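PDB 5I2A: diol-dehydratase from Roseburia inulinivorans, which probably acts as a B12-independent glycyl radical lyase that dehydrates 1,2-propanediol. Local coordinates for residues R577-Y591 against R640-E652. Sequence-based numbering, arbitrary orientation.
Sequences RITMGELKKALEMNY and RKRYEEIHEMILE
Arg642 meets Glu582 side-on, with one nitrogen for each carboxylate oxygen: Arg642 NE reaches Glu582 OE1 at 2.7 Å with a nearly straight N-H...O angle of 167°. Arg642 NH2 reaches Glu582 OE2 at 3.1 Å. Both oxygens are approached on their syn side, but the two flat groups are twisted 34° apart, so the salt bridge is not fully coplanar. Arg642 NH2 also donates to Arg577 O, at 3.1 Å and in the carbonyl plane, and NH1 bonds weakly to Glu645, completing a salt-bridge network. Beside this polar corner, Met649 CE lies over the centre of the Arg577 guanidinium, 3.3 Å from Arg577 CZ, and also touches Ile578 CD1, which packs on Ile646 CG2.

At the other end of the interface, Ala586 CA sits over the face of the Tyr643 ring, a CH-pi contact 4.0 Å from the centroid, while Met589 CB approaches the ring obliquely. Tyr591 stacks face-to-face on His647 with centroids 4.3 Å apart and planes moderately inclined; His647 CD2 lies over the centre of the phenol ring. Tyr591 OH and His647 NE2 are hydrogen-bonded to the backbone oxygens of Thr709 and Gly712, tying the stack to that segment.

Glu582 is itself positioned by a capping box: its N donates to Thr579 OG1, and Thr579 N donates to the anti lone pair of OE2. A Schellman motif, Tyr591 N to Ala586 O and Asn590 N to Leu587 O, ends the helix just before Tyr591. The axes of 580-588 and 640-651 cross at -100°, within the pyruvate formate lyase-like region, about 37 Å from the chain centre; Leu571 of helix 558-574 touches Ile578 and Met649. Two N-H donors on OE2, the bidentate arginine and the helix N-terminus would probably favour the carboxylate form of Glu582.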
ATOM      1  N   ARG A 577     -40.767 -38.755  18.983  1.00 29.06           N
ATOM      2  CA  ARG A 577     -40.995 -39.910  18.119  1.00 30.12           C
ATOM      3  C   ARG A 577     -39.703 -40.447  17.523  1.00 30.80           C
ATOM      4  O   ARG A 577     -39.674 -41.533  16.962  1.00 30.47           O
ATOM      5  CB  ARG A 577     -41.971 -39.552  17.004  1.00 32.02           C
ATOM      6  CG  ARG A 577     -43.294 -39.006  17.512  1.00 36.44           C
ATOM      7  CD  ARG A 577     -44.218 -38.637  16.370  1.00 39.21           C
ATOM      8  NE  ARG A 577     -44.463 -39.767  15.482  1.00 39.94           N
ATOM      9  CZ  ARG A 577     -44.968 -39.653  14.257  1.00 47.90           C
ATOM     10  NH1 ARG A 577     -45.267 -38.455  13.761  1.00 48.30           N
ATOM     11  NH2 ARG A 577     -45.154 -40.737  13.520  1.00 47.72           N
ATOM     12  N   ILE A 578     -38.640 -39.664  17.638  1.00 28.42           N
ATOM     13  CA  ILE A 578     -37.323 -40.050  17.153  1.00 28.99           C
ATOM     14  C   ILE A 578     -36.325 -39.648  18.226  1.00 25.65           C
ATOM     15  O   ILE A 578     -36.526 -38.633  18.885  1.00 30.57           O
ATOM     16  CB  ILE A 578     -36.987 -39.363  15.809  1.00 27.13           C
ATOM     17  CG1 ILE A 578     -38.056 -39.693  14.770  1.00 33.79           C
ATOM     18  CG2 ILE A 578     -35.645 -39.815  15.287  1.00 29.20           C
ATOM     19  CD1 ILE A 578     -37.932 -38.895  13.485  1.00 36.09           C
ATOM     20  N   THR A 579     -35.277 -40.436  18.447  1.00 26.07           N
ATOM     21  CA  THR A 579     -34.235 -39.970  19.355  1.00 28.04           C
ATOM     22  C   THR A 579     -33.242 -39.153  18.557  1.00 24.90           C
ATOM     23  O   THR A 579     -33.121 -39.319  17.344  1.00 29.26           O
ATOM     24  CB  THR A 579     -33.487 -41.114  20.077  1.00 27.29           C
ATOM     25  OG1 THR A 579     -32.597 -41.767  19.161  1.00 28.13           O
ATOM     26  CG2 THR A 579     -34.474 -42.118  20.674  1.00 29.74           C
ATOM     27  N   MET A 580     -32.525 -38.275  19.243  1.00 28.21           N
ATOM     28  CA  MET A 580     -31.510 -37.467  18.593  1.00 25.16           C
ATOM     29  C   MET A 580     -30.486 -38.371  17.913  1.00 27.58           C
ATOM     30  O   MET A 580     -30.017 -38.077  16.816  1.00 23.64           O
ATOM     31  CB  MET A 580     -30.837 -36.540  19.603  1.00 23.85           C
ATOM     32  CG  MET A 580     -29.862 -35.562  18.971  1.00 25.46           C
ATOM     33  SD  MET A 580     -30.654 -34.469  17.775  1.00 25.87           S
ATOM     34  CE  MET A 580     -31.322 -33.203  18.848  1.00 19.83           C
ATOM     35  N   GLY A 581     -30.163 -39.487  18.561  1.00 26.11           N
ATOM     36  CA  GLY A 581     -29.185 -40.414  18.029  1.00 23.79           C
ATOM     37  C   GLY A 581     -29.638 -41.086  16.751  1.00 24.92           C
ATOM     38  O   GLY A 581     -28.838 -41.306  15.844  1.00 25.75           O
ATOM     39  N   GLU A 582     -30.921 -41.433  16.689  1.00 27.16           N
ATOM     40  CA  GLU A 582     -31.504 -42.005  15.477  1.00 28.46           C
ATOM     41  C   GLU A 582     -31.435 -41.039  14.306  1.00 24.35           C
ATOM     42  O   GLU A 582     -31.070 -41.413  13.191  1.00 24.54           O
ATOM     43  CB  GLU A 582     -32.962 -42.385  15.697  1.00 27.10           C
ATOM     44  CG  GLU A 582     -33.183 -43.598  16.555  1.00 35.48           C
ATOM     45  CD  GLU A 582     -34.648 -43.970  16.606  1.00 30.62           C
ATOM     46  OE1 GLU A 582     -35.000 -45.013  16.026  1.00 33.93           O
ATOM     47  OE2 GLU A 582     -35.438 -43.206  17.212  1.00 30.66           O
ATOM     48  N   LEU A 583     -31.818 -39.798  14.576  1.00 22.85           N
ATOM     49  CA  LEU A 583     -31.815 -38.761  13.562  1.00 23.41           C
ATOM     50  C   LEU A 583     -30.398 -38.582  13.048  1.00 19.46           C
ATOM     51  O   LEU A 583     -30.170 -38.605  11.849  1.00 23.52           O
ATOM     52  CB  LEU A 583     -32.370 -37.443  14.116  1.00 20.53           C
ATOM     53  CG  LEU A 583     -32.489 -36.322  13.078  1.00 23.02           C
ATOM     54  CD1 LEU A 583     -33.267 -36.812  11.845  1.00 20.81           C
ATOM     55  CD2 LEU A 583     -33.146 -35.077  13.681  1.00 17.97           C
ATOM     56  N   LYS A 584     -29.449 -38.448  13.969  1.00 21.98           N
ATOM     57  CA  LYS A 584     -28.052 -38.243  13.598  1.00 20.48           C
ATOM     58  C   LYS A 584     -27.553 -39.378  12.716  1.00 26.29           C
ATOM     59  O   LYS A 584     -26.892 -39.165  11.709  1.00 22.66           O
ATOM     60  CB  LYS A 584     -27.162 -38.125  14.841  1.00 20.18           C
ATOM     61  CG  LYS A 584     -25.672 -37.979  14.493  1.00 20.90           C
ATOM     62  CD  LYS A 584     -24.804 -37.957  15.739  1.00 21.22           C
ATOM     63  CE  LYS A 584     -23.313 -37.995  15.396  1.00 22.82           C
ATOM     64  NZ  LYS A 584     -22.520 -37.965  16.658  1.00 29.41           N
ATOM     65  N   LYS A 585     -27.894 -40.596  13.098  1.00 25.06           N
ATOM     66  CA  LYS A 585     -27.400 -41.754  12.394  1.00 21.26           C
ATOM     67  C   LYS A 585     -28.152 -41.920  11.059  1.00 21.24           C
ATOM     68  O   LYS A 585     -27.550 -42.251  10.039  1.00 22.74           O
ATOM     69  CB  LYS A 585     -27.520 -42.975  13.315  1.00 34.19           C
ATOM     70  CG  LYS A 585     -27.047 -44.294  12.762  1.00 43.90           C
ATOM     71  CD  LYS A 585     -25.589 -44.348  12.345  1.00 49.12           C
ATOM     72  CE  LYS A 585     -25.164 -45.804  12.164  1.00 46.74           C
ATOM     73  NZ  LYS A 585     -26.039 -46.488  11.155  1.00 56.41           N
ATOM     74  N   ALA A 586     -29.450 -41.632  11.046  1.00 23.81           N
ATOM     75  CA  ALA A 586     -30.209 -41.670   9.791  1.00 24.85           C
ATOM     76  C   ALA A 586     -29.623 -40.699   8.757  1.00 23.86           C
ATOM     77  O   ALA A 586     -29.504 -41.032   7.577  1.00 22.53           O
ATOM     78  CB  ALA A 586     -31.690 -41.354  10.042  1.00 21.39           C
ATOM     79  N   LEU A 587     -29.247 -39.506   9.207  1.00 19.43           N
ATOM     80  CA  LEU A 587     -28.635 -38.523   8.317  1.00 20.59           C
ATOM     81  C   LEU A 587     -27.314 -39.042   7.752  1.00 21.72           C
ATOM     82  O   LEU A 587     -27.064 -38.945   6.547  1.00 21.86           O
ATOM     83  CB  LEU A 587     -28.424 -37.186   9.048  1.00 19.64           C
ATOM     84  CG  LEU A 587     -29.714 -36.470   9.478  1.00 20.94           C
ATOM     85  CD1 LEU A 587     -29.396 -35.261  10.345  1.00 17.25           C
ATOM     86  CD2 LEU A 587     -30.556 -36.037   8.277  1.00 17.56           C
ATOM     87  N   GLU A 588     -26.477 -39.610   8.616  1.00 21.39           N
ATOM     88  CA  GLU A 588     -25.205 -40.160   8.179  1.00 19.05           C
ATOM     89  C   GLU A 588     -25.397 -41.215   7.096  1.00 21.08           C
ATOM     90  O   GLU A 588     -24.609 -41.291   6.160  1.00 22.33           O
ATOM     91  CB  GLU A 588     -24.446 -40.764   9.364  1.00 22.58           C
ATOM     92  CG  GLU A 588     -23.939 -39.740  10.366  1.00 25.75           C
ATOM     93  CD  GLU A 588     -23.379 -40.383  11.630  1.00 29.32           C
ATOM     94  OE1 GLU A 588     -23.602 -41.594  11.832  1.00 31.98           O
ATOM     95  OE2 GLU A 588     -22.713 -39.677  12.415  1.00 35.27           O
ATOM     96  N   MET A 589     -26.462 -42.003   7.222  1.00 22.28           N
ATOM     97  CA  MET A 589     -26.753 -43.096   6.296  1.00 20.25           C
ATOM     98  C   MET A 589     -27.732 -42.717   5.170  1.00 24.27           C
ATOM     99  O   MET A 589     -28.303 -43.598   4.507  1.00 22.43           O
ATOM    100  CB  MET A 589     -27.309 -44.296   7.076  1.00 29.36           C
ATOM    101  CG  MET A 589     -26.343 -44.891   8.083  1.00 25.12           C
ATOM    102  SD  MET A 589     -24.875 -45.508   7.254  1.00 34.76           S
ATOM    103  CE  MET A 589     -25.583 -46.503   5.964  1.00 35.78           C
ATOM    104  N   ASN A 590     -27.921 -41.416   4.950  1.00 21.78           N
ATOM    105  CA  ASN A 590     -28.796 -40.930   3.879  1.00 18.40           C
ATOM    106  C   ASN A 590     -30.187 -41.567   3.930  1.00 18.84           C
ATOM    107  O   ASN A 590     -30.750 -41.934   2.905  1.00 18.46           O
ATOM    108  CB  ASN A 590     -28.160 -41.183   2.511  1.00 18.69           C
ATOM    109  CG  ASN A 590     -28.786 -40.347   1.409  1.00 22.23           C
ATOM    110  OD1 ASN A 590     -29.327 -39.272   1.666  1.00 19.82           O
ATOM    111  ND2 ASN A 590     -28.713 -40.838   0.170  1.00 19.07           N
ATOM    112  N   TYR A 591     -30.714 -41.702   5.145  1.00 22.30           N
ATOM    113  CA  TYR A 591     -32.044 -42.247   5.370  1.00 23.16           C
ATOM    114  C   TYR A 591     -32.195 -43.681   4.817  1.00 24.84           C
ATOM    115  O   TYR A 591     -33.296 -44.121   4.510  1.00 23.44           O
ATOM    116  CB  TYR A 591     -33.094 -41.332   4.741  1.00 22.87           C
ATOM    117  CG  TYR A 591     -33.259 -39.975   5.408  1.00 20.09           C
ATOM    118  CD1 TYR A 591     -33.864 -39.859   6.650  1.00 20.86           C
ATOM    119  CD2 TYR A 591     -32.848 -38.813   4.776  1.00 20.56           C
ATOM    120  CE1 TYR A 591     -34.035 -38.628   7.256  1.00 21.89           C
ATOM    121  CE2 TYR A 591     -33.025 -37.563   5.372  1.00 19.08           C
ATOM    122  CZ  TYR A 591     -33.618 -37.479   6.612  1.00 19.43           C
ATOM    123  OH  TYR A 591     -33.802 -36.255   7.221  1.00 18.29           O
ATOM    124  N   ARG A 640     -32.648 -50.423   8.019  1.00 29.40           N
ATOM    125  CA  ARG A 640     -33.098 -49.791   6.789  1.00 40.05           C
ATOM    126  C   ARG A 640     -34.569 -49.395   6.888  1.00 39.18           C
ATOM    127  O   ARG A 640     -34.962 -48.317   6.454  1.00 36.76           O
ATOM    128  CB  ARG A 640     -32.880 -50.729   5.601  1.00 40.77           C
ATOM    129  CG  ARG A 640     -32.779 -50.039   4.250  1.00 43.12           C
ATOM    130  CD  ARG A 640     -34.116 -49.951   3.555  1.00 49.40           C
ATOM    131  NE  ARG A 640     -34.673 -51.266   3.255  1.00 51.00           N
ATOM    132  CZ  ARG A 640     -35.976 -51.516   3.179  1.00 58.63           C
ATOM    133  NH1 ARG A 640     -36.850 -50.541   3.383  1.00 56.90           N
ATOM    134  NH2 ARG A 640     -36.408 -52.738   2.900  1.00 71.96           N
ATOM    135  N   LYS A 641     -35.366 -50.278   7.475  1.00 40.45           N
ATOM    136  CA  LYS A 641     -36.800 -50.060   7.637  1.00 37.99           C
ATOM    137  C   LYS A 641     -37.079 -48.843   8.505  1.00 35.13           C
ATOM    138  O   LYS A 641     -37.970 -48.050   8.209  1.00 28.78           O
ATOM    139  CB  LYS A 641     -37.462 -51.294   8.262  1.00 43.54           C
ATOM    140  CG  LYS A 641     -38.947 -51.409   7.983  1.00 46.60           C
ATOM    141  CD  LYS A 641     -39.222 -51.104   6.525  1.00 55.88           C
ATOM    142  CE  LYS A 641     -40.691 -51.265   6.173  1.00 65.39           C
ATOM    143  NZ  LYS A 641     -40.884 -51.205   4.694  1.00 65.43           N
ATOM    144  N   ARG A 642     -36.309 -48.720   9.584  1.00 31.63           N
ATOM    145  CA  ARG A 642     -36.471 -47.631  10.532  1.00 32.88           C
ATOM    146  C   ARG A 642     -36.071 -46.287   9.908  1.00 29.68           C
ATOM    147  O   ARG A 642     -36.742 -45.284  10.115  1.00 27.58           O
ATOM    148  CB  ARG A 642     -35.656 -47.911  11.796  1.00 25.91           C
ATOM    149  CG  ARG A 642     -35.686 -46.802  12.838  1.00 29.70           C
ATOM    150  CD  ARG A 642     -37.094 -46.357  13.183  1.00 27.07           C
ATOM    151  NE  ARG A 642     -37.093 -45.447  14.327  1.00 28.30           N
ATOM    152  CZ  ARG A 642     -38.130 -44.710  14.706  1.00 27.16           C
ATOM    153  NH1 ARG A 642     -39.259 -44.761  14.022  1.00 31.68           N
ATOM    154  NH2 ARG A 642     -38.034 -43.912  15.765  1.00 31.99           N
ATOM    155  N   TYR A 643     -34.994 -46.271   9.131  1.00 26.37           N
ATOM    156  CA  TYR A 643     -34.574 -45.031   8.493  1.00 30.54           C
ATOM    157  C   TYR A 643     -35.635 -44.570   7.509  1.00 29.04           C
ATOM    158  O   TYR A 643     -35.917 -43.380   7.401  1.00 28.38           O
ATOM    159  CB  TYR A 643     -33.223 -45.195   7.791  1.00 27.22           C
ATOM    160  CG  TYR A 643     -32.095 -45.380   8.772  1.00 27.06           C
ATOM    161  CD1 TYR A 643     -32.282 -45.089  10.112  1.00 25.72           C
ATOM    162  CD2 TYR A 643     -30.855 -45.849   8.369  1.00 30.16           C
ATOM    163  CE1 TYR A 643     -31.282 -45.257  11.021  1.00 29.15           C
ATOM    164  CE2 TYR A 643     -29.831 -46.021   9.286  1.00 30.08           C
ATOM    165  CZ  TYR A 643     -30.064 -45.719  10.607  1.00 30.43           C
ATOM    166  OH  TYR A 643     -29.088 -45.893  11.537  1.00 39.61           O
ATOM    167  N   GLU A 644     -36.242 -45.526   6.821  1.00 29.90           N
ATOM    168  CA  GLU A 644     -37.310 -45.230   5.884  1.00 24.48           C
ATOM    169  C   GLU A 644     -38.522 -44.593   6.573  1.00 27.21           C
ATOM    170  O   GLU A 644     -39.043 -43.589   6.103  1.00 27.68           O
ATOM    171  CB  GLU A 644     -37.727 -46.502   5.148  1.00 28.89           C
ATOM    172  CG  GLU A 644     -38.745 -46.287   4.044  1.00 37.77           C
ATOM    173  CD  GLU A 644     -38.981 -47.547   3.219  1.00 54.78           C
ATOM    174  OE1 GLU A 644     -38.621 -47.554   2.023  1.00 51.96           O
ATOM    175  OE2 GLU A 644     -39.526 -48.529   3.768  1.00 59.74           O
ATOM    176  N   GLU A 645     -38.980 -45.160   7.684  1.00 27.04           N
ATOM    177  CA  GLU A 645     -40.159 -44.588   8.326  1.00 30.32           C
ATOM    178  C   GLU A 645     -39.828 -43.247   8.972  1.00 25.99           C
ATOM    179  O   GLU A 645     -40.691 -42.382   9.077  1.00 25.48           O
ATOM    180  CB  GLU A 645     -40.766 -45.546   9.352  1.00 33.23           C
ATOM    181  CG  GLU A 645     -39.897 -45.898  10.516  1.00 34.25           C
ATOM    182  CD  GLU A 645     -40.563 -46.911  11.440  1.00 46.78           C
ATOM    183  OE1 GLU A 645     -41.113 -46.499  12.486  1.00 43.13           O
ATOM    184  OE2 GLU A 645     -40.538 -48.122  11.110  1.00 48.73           O
ATOM    185  N   ILE A 646     -38.580 -43.078   9.396  1.00 26.82           N
ATOM    186  CA  ILE A 646     -38.122 -41.779   9.873  1.00 25.47           C
ATOM    187  C   ILE A 646     -38.223 -40.747   8.743  1.00 22.45           C
ATOM    188  O   ILE A 646     -38.766 -39.667   8.931  1.00 23.09           O
ATOM    189  CB  ILE A 646     -36.686 -41.852  10.411  1.00 25.98           C
ATOM    190  CG1 ILE A 646     -36.678 -42.538  11.783  1.00 25.21           C
ATOM    191  CG2 ILE A 646     -36.082 -40.452  10.514  1.00 24.54           C
ATOM    192  CD1 ILE A 646     -35.299 -42.696  12.382  1.00 21.27           C
ATOM    193  N   HIS A 647     -37.721 -41.106   7.565  1.00 22.38           N
ATOM    194  CA  HIS A 647     -37.823 -40.244   6.405  1.00 22.56           C
ATOM    195  C   HIS A 647     -39.279 -39.930   6.092  1.00 25.89           C
ATOM    196  O   HIS A 647     -39.626 -38.787   5.813  1.00 24.04           O
ATOM    197  CB  HIS A 647     -37.166 -40.889   5.189  1.00 21.14           C
ATOM    198  CG  HIS A 647     -36.863 -39.920   4.088  1.00 20.92           C
ATOM    199  ND1 HIS A 647     -36.979 -40.245   2.756  1.00 22.47           N
ATOM    200  CD2 HIS A 647     -36.427 -38.638   4.124  1.00 22.12           C
ATOM    201  CE1 HIS A 647     -36.642 -39.205   2.016  1.00 25.93           C
ATOM    202  NE2 HIS A 647     -36.302 -38.214   2.821  1.00 20.56           N
ATOM    203  N   GLU A 648     -40.129 -40.950   6.151  1.00 27.22           N
ATOM    204  CA  GLU A 648     -41.534 -40.771   5.815  1.00 24.29           C
ATOM    205  C   GLU A 648     -42.239 -39.834   6.773  1.00 24.89           C
ATOM    206  O   GLU A 648     -43.011 -38.989   6.330  1.00 26.69           O
ATOM    207  CB  GLU A 648     -42.273 -42.114   5.772  1.00 28.38           C
ATOM    208  CG  GLU A 648     -42.102 -42.893   4.460  1.00 36.29           C
ATOM    209  CD  GLU A 648     -42.429 -42.082   3.203  1.00 50.61           C
ATOM    210  OE1 GLU A 648     -43.250 -41.142   3.275  1.00 52.28           O
ATOM    211  OE2 GLU A 648     -41.860 -42.391   2.131  1.00 58.70           O
ATOM    212  N   MET A 649     -41.994 -39.957   8.075  1.00 24.62           N
ATOM    213  CA  MET A 649     -42.677 -39.051   8.989  1.00 26.81           C
ATOM    214  C   MET A 649     -42.134 -37.628   8.841  1.00 25.74           C
ATOM    215  O   MET A 649     -42.858 -36.668   9.068  1.00 22.72           O
ATOM    216  CB  MET A 649     -42.592 -39.519  10.452  1.00 29.86           C
ATOM    217  CG  MET A 649     -41.248 -39.992  10.948  1.00 39.86           C
ATOM    218  SD  MET A 649     -41.419 -40.728  12.600  1.00 45.09           S
ATOM    219  CE  MET A 649     -41.752 -39.261  13.521  1.00 34.74           C
ATOM    220  N   ILE A 650     -40.874 -37.492   8.431  1.00 23.49           N
ATOM    221  CA  ILE A 650     -40.316 -36.164   8.186  1.00 19.49           C
ATOM    222  C   ILE A 650     -40.970 -35.526   6.951  1.00 20.02           C
ATOM    223  O   ILE A 650     -41.343 -34.364   6.983  1.00 22.05           O
ATOM    224  CB  ILE A 650     -38.784 -36.215   8.028  1.00 19.80           C
ATOM    225  CG1 ILE A 650     -38.123 -36.281   9.410  1.00 18.74           C
ATOM    226  CG2 ILE A 650     -38.276 -34.994   7.275  1.00 22.10           C
ATOM    227  CD1 ILE A 650     -36.669 -36.638   9.374  1.00 17.89           C
ATOM    228  N   LEU A 651     -41.137 -36.294   5.878  1.00 21.96           N
ATOM    229  CA  LEU A 651     -41.757 -35.755   4.665  1.00 21.34           C
ATOM    230  C   LEU A 651     -43.230 -35.387   4.844  1.00 26.28           C
ATOM    231  O   LEU A 651     -43.770 -34.613   4.055  1.00 24.59           O
ATOM    232  CB  LEU A 651     -41.619 -36.737   3.507  1.00 21.13           C
ATOM    233  CG  LEU A 651     -40.191 -37.028   3.046  1.00 22.25           C
ATOM    234  CD1 LEU A 651     -40.195 -37.982   1.863  1.00 25.49           C
ATOM    235  CD2 LEU A 651     -39.466 -35.742   2.696  1.00 26.22           C
ATOM    236  N   GLU A 652     -43.868 -35.925   5.882  1.00 25.78           N
ATOM    237  CA  GLU A 652     -45.277 -35.638   6.163  1.00 27.34           C
ATOM    238  C   GLU A 652     -45.487 -34.405   7.031  1.00 24.59           C
ATOM    239  O   GLU A 652     -46.606 -33.935   7.156  1.00 26.69           O
ATOM    240  CB  GLU A 652     -45.944 -36.841   6.839  1.00 28.17           C
ATOM    241  CG  GLU A 652     -46.278 -37.954   5.872  1.00 39.14           C
ATOM    242  CD  GLU A 652     -46.590 -39.263   6.574  1.00 54.06           C
ATOM    243  OE1 GLU A 652     -46.557 -39.293   7.827  1.00 50.30           O
ATOM    244  OE2 GLU A 652     -46.849 -40.266   5.868  1.00 55.58           O
TER